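Side-chain contact in pseudopodium-enriched atypical kinase 1 (Homo sapiens, PDB 6BHC), which is a pseudokinase with a protein-kinase fold that probably works as a dimerising scaffold in signalling rather than as an active enzyme: residues T387-M390 against I391-A394. The protein carries 1 engineered substitution. Sequence-based numbering, arbitrary orientation.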
# COMPACT_ATOMS: atom_id res chain seq x y z
N THR A 387 -7.33 -10.82 5.07
CA THR A 387 -6.12 -11.03 4.29
C THR A 387 -6.26 -10.46 2.88
O THR A 387 -5.34 -9.80 2.38
CB THR A 387 -5.79 -12.53 4.23
OG1 THR A 387 -5.62 -13.03 5.56
CG2 THR A 387 -4.52 -12.77 3.43
N LEU A 388 -7.41 -10.69 2.24
CA LEU A 388 -7.63 -10.17 0.89
C LEU A 388 -7.60 -8.65 0.88
O LEU A 388 -6.95 -8.04 0.01
CB LEU A 388 -8.96 -10.69 0.35
CG LEU A 388 -9.02 -12.19 0.05
CD1 LEU A 388 -10.43 -12.61 -0.34
CD2 LEU A 388 -8.02 -12.54 -1.04
N LEU A 389 -8.28 -8.01 1.83
CA LEU A 389 -8.30 -6.55 1.87
C LEU A 389 -6.91 -5.99 2.15
O LEU A 389 -6.51 -4.97 1.57
CB LEU A 389 -9.29 -6.07 2.92
CG LEU A 389 -9.46 -4.55 3.00
CD1 LEU A 389 -9.90 -3.98 1.65
CD2 LEU A 389 -10.44 -4.17 4.09
N MET A 390 -6.15 -6.64 3.03
CA MET A 390 -4.79 -6.19 3.31
C MET A 390 -3.92 -6.27 2.06
O MET A 390 -3.11 -5.37 1.81
CB MET A 390 -4.18 -7.01 4.45
CG MET A 390 -2.87 -6.46 4.98
SD MET A 390 -3.10 -4.91 5.87
CE MET A 390 -4.23 -5.42 7.16
N ILE A 391 -4.08 -7.34 1.28
CA ILE A 391 -3.34 -7.46 0.02
C ILE A 391 -3.73 -6.34 -0.93
O ILE A 391 -2.88 -5.77 -1.63
CB ILE A 391 -3.58 -8.85 -0.59
CG1 ILE A 391 -2.94 -9.94 0.27
CG2 ILE A 391 -3.05 -8.91 -2.02
CD1 ILE A 391 -3.31 -11.35 -0.15
N LYS A 392 -5.02 -5.99 -0.97
CA LYS A 392 -5.49 -4.94 -1.86
C LYS A 392 -4.83 -3.60 -1.54
O LYS A 392 -4.40 -2.88 -2.45
CB LYS A 392 -7.01 -4.82 -1.77
CG LYS A 392 -7.61 -3.75 -2.68
CD LYS A 392 -9.09 -3.54 -2.37
CE LYS A 392 -9.72 -2.52 -3.31
NZ LYS A 392 -9.76 -3.01 -4.72
N PHE A 393 -4.74 -3.26 -0.25
CA PHE A 393 -4.08 -2.01 0.12
C PHE A 393 -2.59 -2.05 -0.23
O PHE A 393 -2.03 -1.05 -0.68
CB PHE A 393 -4.26 -1.74 1.62
CG PHE A 393 -5.53 -1.00 1.94
CD1 PHE A 393 -5.55 0.39 1.93
CD2 PHE A 393 -6.69 -1.68 2.27
CE1 PHE A 393 -6.71 1.08 2.24
CE2 PHE A 393 -7.85 -0.99 2.57
CZ PHE A 393 -7.86 0.39 2.55
N ALA A 394 -1.95 -3.21 -0.03
CA ALA A 394 -0.53 -3.32 -0.32
C ALA A 394 -0.24 -3.15 -1.80
O ALA A 394 0.79 -2.58 -2.18
CB ALA A 394 -0.01 -4.68 0.17
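L389 and F393 meet one turn apart on an alpha helix, the 371-396 helix. The polar backbone is paired by i to i+4 hydrogen bonds. The N of I391 donates to the O of T387 at 3.0 Å, and the N of K392 reaches the O of L388 at the same 3.0 Å. F393 N then bonds L389 O at 3.1 Å with an N-H...O angle of 161°, and A394 N completes the series on M390 O. Hydroxyls serve the ends: T387 suits a buried helical site because its OG1 turns back to bond the O of D383, one turn earlier, while the O of A394 is bonded by OG of S397 in the same chain. The methyl CG2 of T387 serves apolar packing, 4.0 Å from CD1 of I391. With CG of L389 anti to the backbone N (chi1 -177°), the leucine runs alongside the phenylalanine, both pointing the same way, and its CD1 lies 3.7 Å from CE2 of the ring. The flat, apolar ring of F393 suits this place, packing on L389 while the residue also meets S397 of the second subunit. With an alanine here in place of F393 the ring is gone, and a gap would probably open beside L389 CD1. K392 keeps its aliphatic CD near L389 CD1. The side chains of L389, on C411, A412 and L415, and of K392, on D408, touch helix 406-417, a setting that favours an apolar residue at L389, whereas the M390 chain, bent at chi2 and chi3, packs on H24, A27 and L28 of helix 16-39 and on A394 of the second subunit. The L389 carbonyl oxygen, already bonded to F393 N, also sits at the edge of that residue's ring, in its plane, 3.4 Å from CD2.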